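Local coordinates for PaaX domain-containing protein, C-domain protein (Mycobacterium tuberculosis, PDB 3KFW) that is of unknown function but probably acts as a DNA-binding transcriptional repressor of the PaaX type, at residues T30-I35 with A227-A232; T45-V48 with D52-R55; H112-E117 with H194-P199. One frame throughout, in Å; residues are numbered along the deposited sequence.

Contact 1: residues T30-I35 with A227-A232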
ATOM      1  N   THR A  30      49.437 -12.660 -13.129  1.00 46.32           N
ATOM      2  CA  THR A  30      48.513 -11.657 -13.624  1.00 47.01           C
ATOM      3  C   THR A  30      48.479 -11.545 -15.152  1.00 46.56           C
ATOM      4  O   THR A  30      47.621 -10.850 -15.694  1.00 46.53           O
ATOM      5  CB  THR A  30      48.869 -10.284 -13.002  1.00 47.60           C
ATOM      6  OG1 THR A  30      47.709  -9.458 -12.956  1.00 49.36           O
ATOM      7  CG2 THR A  30      49.987  -9.570 -13.792  1.00 46.88           C
ATOM      8  N   ALA A  31      49.399 -12.243 -15.828  1.00 46.57           N
ATOM      9  CA  ALA A  31      49.699 -12.054 -17.275  1.00 45.95           C
ATOM     10  C   ALA A  31      48.868 -12.912 -18.247  1.00 46.12           C
ATOM     11  O   ALA A  31      48.637 -12.533 -19.404  1.00 46.11           O
ATOM     12  CB  ALA A  31      51.195 -12.276 -17.537  1.00 45.43           C
ATOM     13  N   ASP A  32      48.448 -14.082 -17.791  1.00 46.03           N
ATOM     14  CA  ASP A  32      47.565 -14.948 -18.565  1.00 45.91           C
ATOM     15  C   ASP A  32      46.216 -14.239 -18.670  1.00 45.28           C
ATOM     16  O   ASP A  32      45.362 -14.622 -19.468  1.00 45.09           O
ATOM     17  CB  ASP A  32      47.391 -16.285 -17.849  1.00 46.41           C
ATOM     18  CG  ASP A  32      48.649 -16.698 -17.034  1.00 50.26           C
ATOM     19  OD1 ASP A  32      49.209 -15.900 -16.178  1.00 48.32           O
ATOM     20  OD2 ASP A  32      49.067 -17.862 -17.268  1.00 53.16           O
ATOM     21  N   PHE A  33      46.045 -13.202 -17.849  1.00 44.89           N
ATOM     22  CA  PHE A  33      44.861 -12.361 -17.859  1.00 44.79           C
ATOM     23  C   PHE A  33      45.135 -11.140 -18.700  1.00 45.79           C
ATOM     24  O   PHE A  33      44.215 -10.399 -19.043  1.00 45.82           O
ATOM     25  CB  PHE A  33      44.509 -11.893 -16.471  1.00 43.81           C
ATOM     26  CG  PHE A  33      43.970 -12.956 -15.576  1.00 41.80           C
ATOM     27  CD1 PHE A  33      44.822 -13.696 -14.769  1.00 39.68           C
ATOM     28  CD2 PHE A  33      42.607 -13.170 -15.484  1.00 40.49           C
ATOM     29  CE1 PHE A  33      44.342 -14.640 -13.895  1.00 39.62           C
ATOM     30  CE2 PHE A  33      42.099 -14.129 -14.625  1.00 40.92           C
ATOM     31  CZ  PHE A  33      42.978 -14.864 -13.815  1.00 42.81           C
ATOM     32  N   GLY A  34      46.418 -10.926 -18.992  1.00 46.70           N
ATOM     33  CA  GLY A  34      46.853 -10.041 -20.068  1.00 47.56           C
ATOM     34  C   GLY A  34      47.319  -8.675 -19.614  1.00 48.28           C
ATOM     35  O   GLY A  34      47.105  -7.682 -20.306  1.00 48.30           O
ATOM     36  N   ILE A  35      47.959  -8.599 -18.450  1.00 49.23           N
ATOM     37  CA  ILE A  35      48.462  -7.302 -17.981  1.00 49.58           C
ATOM     38  C   ILE A  35      49.914  -7.308 -17.496  1.00 49.75           C
ATOM     39  O   ILE A  35      50.210  -7.707 -16.361  1.00 49.72           O
ATOM     40  CB  ILE A  35      47.478  -6.582 -17.010  1.00 49.63           C
ATOM     41  CG1 ILE A  35      46.360  -7.532 -16.551  1.00 49.35           C
ATOM     42  CG2 ILE A  35      46.876  -5.351 -17.743  1.00 50.44           C
ATOM     43  CD1 ILE A  35      45.629  -7.113 -15.288  1.00 49.81           C
ATOM     44  N   ALA A 227      44.002 -20.713  -6.488  1.00 35.93           N
ATOM     45  CA  ALA A 227      44.950 -20.923  -5.399  1.00 35.94           C
ATOM     46  C   ALA A 227      46.072 -21.862  -5.787  1.00 36.04           C
ATOM     47  O   ALA A 227      47.206 -21.685  -5.340  1.00 35.38           O
ATOM     48  CB  ALA A 227      44.247 -21.418  -4.155  1.00 35.17           C
ATOM     49  N   LYS A 228      45.764 -22.839  -6.634  1.00 36.89           N
ATOM     50  CA  LYS A 228      46.785 -23.780  -7.107  1.00 38.65           C
ATOM     51  C   LYS A 228      47.868 -23.132  -8.030  1.00 39.20           C
ATOM     52  O   LYS A 228      49.056 -23.453  -7.930  1.00 38.84           O
ATOM     53  CB  LYS A 228      46.111 -24.985  -7.766  1.00 38.76           C
ATOM     54  CG  LYS A 228      47.077 -26.057  -8.226  1.00 40.47           C
ATOM     55  CD  LYS A 228      46.317 -27.198  -8.897  1.00 44.56           C
ATOM     56  CE  LYS A 228      47.267 -28.163  -9.630  1.00 45.71           C
ATOM     57  NZ  LYS A 228      46.413 -29.105 -10.427  1.00 47.76           N
ATOM     58  N   ARG A 229      47.446 -22.208  -8.902  1.00 40.12           N
ATOM     59  CA  ARG A 229      48.346 -21.426  -9.768  1.00 40.95           C
ATOM     60  C   ARG A 229      49.383 -20.640  -8.978  1.00 42.11           C
ATOM     61  O   ARG A 229      50.505 -20.411  -9.445  1.00 42.31           O
ATOM     62  CB  ARG A 229      47.545 -20.421 -10.585  1.00 40.71           C
ATOM     63  CG  ARG A 229      46.831 -21.001 -11.769  1.00 40.88           C
ATOM     64  CD  ARG A 229      46.076 -19.934 -12.527  1.00 42.10           C
ATOM     65  NE  ARG A 229      46.957 -19.048 -13.297  1.00 44.37           N
ATOM     66  CZ  ARG A 229      47.122 -17.734 -13.077  1.00 44.57           C
ATOM     67  NH1 ARG A 229      46.462 -17.113 -12.089  1.00 42.35           N
ATOM     68  NH2 ARG A 229      47.953 -17.032 -13.854  1.00 43.51           N
ATOM     69  N   ARG A 230      48.982 -20.215  -7.784  1.00 43.17           N
ATOM     70  CA  ARG A 230      49.783 -19.372  -6.925  1.00 43.68           C
ATOM     71  C   ARG A 230      50.737 -20.185  -6.065  1.00 45.10           C
ATOM     72  O   ARG A 230      51.666 -19.627  -5.493  1.00 45.98           O
ATOM     73  CB  ARG A 230      48.859 -18.517  -6.066  1.00 43.28           C
ATOM     74  CG  ARG A 230      49.536 -17.501  -5.230  1.00 42.01           C
ATOM     75  CD  ARG A 230      48.637 -16.905  -4.182  1.00 40.07           C
ATOM     76  NE  ARG A 230      47.976 -17.892  -3.342  1.00 39.22           N
ATOM     77  CZ  ARG A 230      46.664 -17.912  -3.179  1.00 41.61           C
ATOM     78  NH1 ARG A 230      46.081 -18.824  -2.425  1.00 42.97           N
ATOM     79  NH2 ARG A 230      45.927 -16.997  -3.796  1.00 44.15           N
ATOM     80  N   ASP A 231      50.534 -21.495  -5.978  1.00 46.53           N
ATOM     81  CA  ASP A 231      51.526 -22.376  -5.344  1.00 47.81           C
ATOM     82  C   ASP A 231      52.519 -22.850  -6.377  1.00 48.76           C
ATOM     83  O   ASP A 231      53.696 -23.021  -6.075  1.00 49.69           O
ATOM     84  CB  ASP A 231      50.870 -23.596  -4.702  1.00 48.00           C
ATOM     85  CG  ASP A 231      49.667 -23.233  -3.857  1.00 49.24           C
ATOM     86  OD1 ASP A 231      49.622 -22.106  -3.317  1.00 51.08           O
ATOM     87  OD2 ASP A 231      48.749 -24.068  -3.746  1.00 51.46           O
ATOM     88  N   ALA A 232      52.038 -23.081  -7.596  1.00 50.21           N
ATOM     89  CA  ALA A 232      52.896 -23.430  -8.732  1.00 51.32           C
ATOM     90  C   ALA A 232      54.042 -22.412  -8.916  1.00 52.32           C
ATOM     91  O   ALA A 232      55.242 -22.785  -8.948  1.00 52.16           O
ATOM     92  CB  ALA A 232      52.063 -23.553  -9.998  1.00 51.19           C
TER

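Contact 2: residues T45-V48 with D52-R55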
ATOM      1  N   THR A  45      50.294  -0.158  -6.316  1.00 42.28           N
ATOM      2  CA  THR A  45      50.513   1.117  -5.641  1.00 44.14           C
ATOM      3  C   THR A  45      49.195   1.858  -5.348  1.00 44.48           C
ATOM      4  O   THR A  45      48.970   2.329  -4.227  1.00 44.26           O
ATOM      5  CB  THR A  45      51.531   2.024  -6.425  1.00 44.72           C
ATOM      6  OG1 THR A  45      52.735   1.276  -6.700  1.00 45.37           O
ATOM      7  CG2 THR A  45      51.893   3.281  -5.611  1.00 44.60           C
ATOM      8  N   ARG A  46      48.304   1.945  -6.336  1.00 45.03           N
ATOM      9  CA  ARG A  46      47.004   2.571  -6.069  1.00 45.17           C
ATOM     10  C   ARG A  46      46.225   1.862  -4.924  1.00 45.67           C
ATOM     11  O   ARG A  46      45.654   2.526  -4.045  1.00 46.01           O
ATOM     12  CB  ARG A  46      46.191   2.660  -7.333  1.00 44.59           C
ATOM     13  CG  ARG A  46      44.930   3.467  -7.194  1.00 45.30           C
ATOM     14  CD  ARG A  46      44.146   3.337  -8.471  1.00 44.37           C
ATOM     15  NE  ARG A  46      44.979   3.785  -9.574  1.00 44.51           N
ATOM     16  CZ  ARG A  46      44.716   4.838 -10.343  1.00 44.85           C
ATOM     17  NH1 ARG A  46      45.555   5.160 -11.320  1.00 44.51           N
ATOM     18  NH2 ARG A  46      43.610   5.554 -10.161  1.00 42.38           N
HETATM   19  N   MSE A  47      46.239   0.525  -4.917  1.00 45.54           N
HETATM   20  CA  MSE A  47      45.457  -0.252  -3.956  1.00 45.39           C
HETATM   21  C   MSE A  47      45.941  -0.097  -2.520  1.00 45.01           C
HETATM   22  O   MSE A  47      45.111   0.102  -1.616  1.00 45.09           O
HETATM   23  CB  MSE A  47      45.466  -1.707  -4.343  1.00 45.78           C
HETATM   24  CG  MSE A  47      44.473  -2.057  -5.426  1.00 48.95           C
HETATM   25 SE   MSE A  47      44.719  -3.927  -6.027  1.00 55.72          SE
HETATM   26  CE  MSE A  47      46.002  -3.679  -7.433  1.00 51.71           C
ATOM     27  N   VAL A  48      47.271  -0.211  -2.334  1.00 43.98           N
ATOM     28  CA  VAL A  48      47.987   0.108  -1.098  1.00 42.89           C
ATOM     29  C   VAL A  48      47.667   1.502  -0.589  1.00 42.85           C
ATOM     30  O   VAL A  48      47.577   1.708   0.614  1.00 43.30           O
ATOM     31  CB  VAL A  48      49.529   0.054  -1.291  1.00 42.64           C
ATOM     32  CG1 VAL A  48      50.232   0.685  -0.107  1.00 42.37           C
ATOM     33  CG2 VAL A  48      50.015  -1.357  -1.450  1.00 42.36           C
ATOM     34  N   ASP A  52      43.605  -1.095   0.347  1.00 43.13           N
ATOM     35  CA  ASP A  52      43.123  -2.399  -0.095  1.00 43.01           C
ATOM     36  C   ASP A  52      44.166  -3.513   0.069  1.00 42.00           C
ATOM     37  O   ASP A  52      43.835  -4.671   0.393  1.00 41.91           O
ATOM     38  CB  ASP A  52      42.611  -2.305  -1.536  1.00 43.65           C
ATOM     39  CG  ASP A  52      41.356  -1.409  -1.665  1.00 46.74           C
ATOM     40  OD1 ASP A  52      40.424  -1.575  -0.829  1.00 50.07           O
ATOM     41  OD2 ASP A  52      41.292  -0.559  -2.608  1.00 47.58           O
ATOM     42  N   LEU A  53      45.420  -3.145  -0.153  1.00 40.46           N
ATOM     43  CA  LEU A  53      46.536  -4.009   0.110  1.00 39.13           C
ATOM     44  C   LEU A  53      47.452  -3.339   1.098  1.00 39.50           C
ATOM     45  O   LEU A  53      47.470  -2.105   1.249  1.00 40.49           O
ATOM     46  CB  LEU A  53      47.328  -4.280  -1.170  1.00 38.27           C
ATOM     47  CG  LEU A  53      46.666  -5.054  -2.311  1.00 36.38           C
ATOM     48  CD1 LEU A  53      47.565  -4.964  -3.525  1.00 35.31           C
ATOM     49  CD2 LEU A  53      46.331  -6.529  -1.963  1.00 32.48           C
ATOM     50  N   VAL A  54      48.259  -4.163   1.743  1.00 38.66           N
ATOM     51  CA  VAL A  54      49.339  -3.698   2.560  1.00 37.31           C
ATOM     52  C   VAL A  54      50.638  -4.206   1.874  1.00 37.14           C
ATOM     53  O   VAL A  54      50.640  -5.300   1.302  1.00 36.90           O
ATOM     54  CB  VAL A  54      49.148  -4.235   4.023  1.00 38.00           C
ATOM     55  CG1 VAL A  54      48.027  -3.495   4.708  1.00 37.85           C
ATOM     56  CG2 VAL A  54      48.791  -5.746   4.029  1.00 35.54           C
ATOM     57  N   ARG A  55      51.722  -3.416   1.898  1.00 37.09           N
ATOM     58  CA  ARG A  55      53.005  -3.893   1.372  1.00 36.69           C
ATOM     59  C   ARG A  55      54.117  -4.035   2.422  1.00 36.79           C
ATOM     60  O   ARG A  55      54.141  -3.363   3.447  1.00 35.66           O
ATOM     61  CB  ARG A  55      53.490  -3.053   0.171  1.00 36.82           C
ATOM     62  CG  ARG A  55      54.042  -1.678   0.456  1.00 36.48           C
ATOM     63  CD  ARG A  55      54.540  -1.038  -0.841  1.00 42.64           C
ATOM     64  NE  ARG A  55      54.822   0.411  -0.739  1.00 46.66           N
ATOM     65  CZ  ARG A  55      54.536   1.182   0.327  1.00 44.26           C
ATOM     66  NH1 ARG A  55      53.924   0.645   1.370  1.00 40.21           N
ATOM     67  NH2 ARG A  55      54.830   2.488   0.345  1.00 37.42           N
TER

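Contact 3: residues H112-E117 with H194-P199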
ATOM      1  N   HIS A 112      19.203  -7.888   0.730  1.00 30.71           N
ATOM      2  CA  HIS A 112      20.432  -8.361   1.355  1.00 31.17           C
ATOM      3  C   HIS A 112      20.233  -9.454   2.418  1.00 30.37           C
ATOM      4  O   HIS A 112      21.056 -10.346   2.555  1.00 31.05           O
ATOM      5  CB  HIS A 112      21.224  -7.172   1.954  1.00 30.50           C
ATOM      6  CG  HIS A 112      22.535  -7.568   2.574  1.00 33.36           C
ATOM      7  ND1 HIS A 112      23.703  -7.691   1.841  1.00 37.41           N
ATOM      8  CD2 HIS A 112      22.874  -7.846   3.861  1.00 35.40           C
ATOM      9  CE1 HIS A 112      24.700  -8.028   2.646  1.00 35.65           C
ATOM     10  NE2 HIS A 112      24.223  -8.133   3.876  1.00 35.42           N
ATOM     11  N   LYS A 113      19.182  -9.345   3.206  1.00 30.33           N
ATOM     12  CA  LYS A 113      18.863 -10.381   4.194  1.00 30.38           C
ATOM     13  C   LYS A 113      17.961 -11.476   3.602  1.00 30.34           C
ATOM     14  O   LYS A 113      17.429 -12.302   4.330  1.00 30.62           O
ATOM     15  CB  LYS A 113      18.138  -9.734   5.355  1.00 30.39           C
ATOM     16  CG  LYS A 113      18.992  -8.791   6.114  1.00 30.27           C
ATOM     17  CD  LYS A 113      18.175  -8.168   7.220  1.00 32.52           C
ATOM     18  CE  LYS A 113      19.032  -7.107   7.957  1.00 34.18           C
ATOM     19  NZ  LYS A 113      19.781  -7.762   9.036  1.00 33.67           N
ATOM     20  N   ARG A 114      17.727 -11.407   2.279  1.00 30.18           N
ATOM     21  CA  ARG A 114      17.079 -12.453   1.492  1.00 29.41           C
ATOM     22  C   ARG A 114      15.642 -12.702   1.906  1.00 28.78           C
ATOM     23  O   ARG A 114      15.205 -13.844   2.041  1.00 29.02           O
ATOM     24  CB  ARG A 114      17.958 -13.709   1.465  1.00 29.67           C
ATOM     25  CG  ARG A 114      19.364 -13.284   1.046  1.00 32.00           C
ATOM     26  CD  ARG A 114      20.368 -14.366   1.129  1.00 37.10           C
ATOM     27  NE  ARG A 114      21.472 -13.985   0.266  1.00 38.28           N
ATOM     28  CZ  ARG A 114      22.730 -14.156   0.598  1.00 41.29           C
ATOM     29  NH1 ARG A 114      23.012 -14.692   1.785  1.00 41.07           N
ATOM     30  NH2 ARG A 114      23.700 -13.763  -0.227  1.00 41.34           N
ATOM     31  N   PHE A 115      14.933 -11.587   2.124  1.00 27.94           N
ATOM     32  CA  PHE A 115      13.482 -11.557   2.254  1.00 27.31           C
ATOM     33  C   PHE A 115      12.855 -11.330   0.885  1.00 27.42           C
ATOM     34  O   PHE A 115      13.454 -10.672   0.050  1.00 26.90           O
ATOM     35  CB  PHE A 115      13.058 -10.460   3.240  1.00 26.60           C
ATOM     36  CG  PHE A 115      13.255 -10.857   4.687  1.00 23.10           C
ATOM     37  CD1 PHE A 115      14.523 -10.820   5.272  1.00 20.88           C
ATOM     38  CD2 PHE A 115      12.191 -11.256   5.456  1.00 17.98           C
ATOM     39  CE1 PHE A 115      14.712 -11.195   6.582  1.00 18.20           C
ATOM     40  CE2 PHE A 115      12.381 -11.629   6.778  1.00 16.95           C
ATOM     41  CZ  PHE A 115      13.636 -11.618   7.330  1.00 16.77           C
ATOM     42  N   GLY A 116      11.688 -11.935   0.647  1.00 27.24           N
ATOM     43  CA  GLY A 116      10.910 -11.673  -0.563  1.00 27.07           C
ATOM     44  C   GLY A 116       9.678 -10.839  -0.223  1.00 27.26           C
ATOM     45  O   GLY A 116       9.112 -10.910   0.864  1.00 27.07           O
ATOM     46  N   GLU A 117       9.275 -10.027  -1.163  1.00 27.38           N
ATOM     47  CA  GLU A 117       8.145  -9.184  -0.969  1.00 28.05           C
ATOM     48  C   GLU A 117       6.849  -9.917  -1.390  1.00 28.81           C
ATOM     49  O   GLU A 117       6.614 -10.126  -2.595  1.00 28.20           O
ATOM     50  CB  GLU A 117       8.358  -7.891  -1.770  1.00 27.20           C
ATOM     51  CG  GLU A 117       7.253  -6.886  -1.624  1.00 27.92           C
ATOM     52  CD  GLU A 117       7.652  -5.571  -2.178  1.00 33.23           C
ATOM     53  OE1 GLU A 117       7.195  -4.543  -1.644  1.00 36.48           O
ATOM     54  OE2 GLU A 117       8.472  -5.554  -3.135  1.00 35.60           O
ATOM     55  N   HIS A 194      25.186 -13.988  -8.844  1.00 34.63           N
ATOM     56  CA  HIS A 194      23.975 -14.733  -8.826  1.00 34.95           C
ATOM     57  C   HIS A 194      23.688 -15.372  -7.452  1.00 35.00           C
ATOM     58  O   HIS A 194      22.544 -15.335  -6.979  1.00 36.29           O
ATOM     59  CB  HIS A 194      23.962 -15.769  -9.938  1.00 35.09           C
ATOM     60  CG  HIS A 194      22.595 -16.256 -10.270  1.00 34.11           C
ATOM     61  ND1 HIS A 194      21.535 -15.398 -10.469  1.00 34.41           N
ATOM     62  CD2 HIS A 194      22.106 -17.504 -10.433  1.00 32.15           C
ATOM     63  CE1 HIS A 194      20.456 -16.096 -10.779  1.00 30.93           C
ATOM     64  NE2 HIS A 194      20.778 -17.376 -10.768  1.00 32.83           N
ATOM     65  N   LEU A 195      24.684 -15.951  -6.817  1.00 33.61           N
ATOM     66  CA  LEU A 195      24.472 -16.505  -5.475  1.00 34.04           C
ATOM     67  C   LEU A 195      24.029 -15.467  -4.424  1.00 34.99           C
ATOM     68  O   LEU A 195      23.263 -15.791  -3.497  1.00 36.16           O
ATOM     69  CB  LEU A 195      25.711 -17.241  -5.004  1.00 32.27           C
ATOM     70  CG  LEU A 195      26.031 -18.460  -5.878  1.00 31.72           C
ATOM     71  CD1 LEU A 195      27.468 -18.942  -5.714  1.00 30.34           C
ATOM     72  CD2 LEU A 195      25.051 -19.590  -5.597  1.00 31.39           C
ATOM     73  N   LEU A 196      24.483 -14.222  -4.595  1.00 35.01           N
ATOM     74  CA  LEU A 196      24.207 -13.134  -3.667  1.00 35.09           C
ATOM     75  C   LEU A 196      22.721 -12.970  -3.494  1.00 35.08           C
ATOM     76  O   LEU A 196      22.274 -12.520  -2.417  1.00 35.68           O
ATOM     77  CB  LEU A 196      24.810 -11.807  -4.160  1.00 34.92           C
ATOM     78  CG  LEU A 196      26.298 -11.510  -3.852  1.00 36.13           C
ATOM     79  CD1 LEU A 196      26.614 -10.098  -4.355  1.00 35.92           C
ATOM     80  CD2 LEU A 196      26.639 -11.631  -2.376  1.00 34.63           C
ATOM     81  N   THR A 197      21.983 -13.319  -4.560  1.00 33.86           N
ATOM     82  CA  THR A 197      20.534 -13.236  -4.590  1.00 32.96           C
ATOM     83  C   THR A 197      19.856 -14.552  -4.250  1.00 32.88           C
ATOM     84  O   THR A 197      18.634 -14.635  -4.348  1.00 32.76           O
ATOM     85  CB  THR A 197      19.955 -12.753  -5.979  1.00 33.44           C
ATOM     86  OG1 THR A 197      19.957 -13.822  -6.907  1.00 30.86           O
ATOM     87  CG2 THR A 197      20.722 -11.521  -6.580  1.00 32.15           C
ATOM     88  N   ASP A 198      20.639 -15.586  -3.882  1.00 32.18           N
ATOM     89  CA  ASP A 198      20.087 -16.897  -3.599  1.00 29.99           C
ATOM     90  C   ASP A 198      19.071 -16.800  -2.451  1.00 28.94           C
ATOM     91  O   ASP A 198      19.399 -16.263  -1.368  1.00 26.54           O
ATOM     92  CB  ASP A 198      21.200 -17.849  -3.205  1.00 30.24           C
ATOM     93  CG  ASP A 198      20.727 -19.334  -3.098  1.00 32.84           C
ATOM     94  OD1 ASP A 198      19.527 -19.666  -2.865  1.00 30.81           O
ATOM     95  OD2 ASP A 198      21.599 -20.195  -3.261  1.00 36.61           O
ATOM     96  N   PRO A 199      17.840 -17.323  -2.671  1.00 27.73           N
ATOM     97  CA  PRO A 199      16.908 -17.227  -1.561  1.00 28.10           C
ATOM     98  C   PRO A 199      17.190 -18.188  -0.417  1.00 28.62           C
ATOM     99  O   PRO A 199      16.523 -18.098   0.603  1.00 28.08           O
ATOM    100  CB  PRO A 199      15.544 -17.472  -2.207  1.00 27.71           C
ATOM    101  CG  PRO A 199      15.838 -18.151  -3.467  1.00 26.94           C
ATOM    102  CD  PRO A 199      17.143 -17.631  -3.927  1.00 27.92           C
TER

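Contact 1: residues T30-I35 with A227-A232
R229 NH2 is gripped from two quarters: it forms a salt bridge with D32 OD1 at 2.9 Å, and it also donates a hydrogen bond to the backbone carbonyl of L29, its strongest polar partner. The bridge is one-armed. D32 OD1 lies at the guanidinium edge, near its plane, whereas D32 OD2 stays 3.7 Å from R229 NH2. The carboxylate and guanidinium planes stand 85° apart, which excludes the paired, coplanar arrangement of a two-armed bridge. The R229 chain leaves helix 212-234 toward the loop, with CG anti to the carbonyl carbon, and is bent at chi3 (73°). Its other terminal nitrogen approaches F33: R229 NH1 is 3.7 Å from F33 CE1 and lies in the plane of the ring, at its edge. With ring and guanidinium planes 75° apart, this is an edge contact and not a cation-pi stack over the ring face. F33 itself is buried and also touches L3. The next residue on the helix, R230, adds a second link to the same N-terminal region by hydrogen-bonding the carbonyls of V12 and L14. Since D32 is exposed, solvent probably screens its charge attraction to R229. Between the two segments the link is thus directional and polar, made through a single arginine, with 123 Å² of surface buried.

Contact 2: residues T45-V48 with D52-R55
M47, a selenomethionine here, and L53 make the tight side of this contact, lying side by side and pointing the same way. M47 SE comes to 3.9 Å from L53 CD1, and both residues are buried against helix 5-13, M47 on V9 and L53 on L13. The turn between the segments is closed by a hydrogen bond from D52 N to M47 O, 2.7 Å long and nearly straight at 166°. Beside it V48 CA approaches L53 O at 3.3 Å, a CA-H...O contact where the two backbones run close. D52 is buried as well, and its OD2 forms a salt bridge with R6 of helix 5-13.

The other side is more open: V48 is partly exposed and R55 exposed, though both also touch Y60 of strand 59-62. With CG1 anti to its backbone N (chi1 167°), V48 sends CG2 to L53 CB at 4.0 Å and CG1 over one face of the R55 guanidinium, 4.0 Å from R55 NH1. A helix followed after a short turn by the first strand of the two-stranded hairpin 53-56/59-62, after two earlier helices, is the arrangement of a winged helix-turn-helix domain, consistent with the PaaX-like family; helix 37-49 would then be the recognition helix.

Contact 3: residues H112-E117 with H194-P199
R114, at left-handed backbone angles (phi 64°, psi 44°), brings its CA to 5.7 Å from that of P199, while L195 to D198 form a type I beta turn near the C-terminal end of helix 181-195. From there the R114 side chain runs out extended from CG to NE and grips one carbonyl with two nitrogens. R114 NH2 donates to L196 O at 2.9 Å, and R114 NE to the same L196 O at 3.2 Å. The oxygen lies in the guanidinium plane, yet both nitrogens reach it from the same face of its own carbonyl plane, not along a lone pair. The positive phi is that of the C-prime residue in a Schellman motif, which ends helix 100-112 just before strand 116-119, outermost in the chain's Cas2-like central sheet. Thus the residue that terminates one helix also takes hold of the turn at the end of another, in the C-terminal region. Nearer the backbone, R114 CD passes 3.3 Å from D198 O. The third guanidinium nitrogen, NH1, is hydrogen-bonded to the carbonyl of A76, so partners on two separate parts of the chain fix the group's rotation. D198, buried, turns its carboxylate elsewhere, its OD2 forming a salt bridge with R216 of helix 212-234.

Overall arrangement
Contact 2 lies wholly in the N-terminal PaaX-like region, and contact 1 joins that region to the C-terminal helix. Both are on the same side of the chain's centre: their centres are 19 Å apart and their nearest atoms about 8 Å, so they do not touch. Contact 3 lies 32 Å, centre to centre, from each, with nearest atoms about 17 Å away in both cases. In sequence, contact 1 spans the other two, whereas contact 2 is local and precedes contact 3. Helix 212-234 runs from contact 1, to which it supplies R229, to the C-terminal side of contact 3, where its R216 meets D198; the other side of contact 3, R114, belongs to the Cas2-like domain.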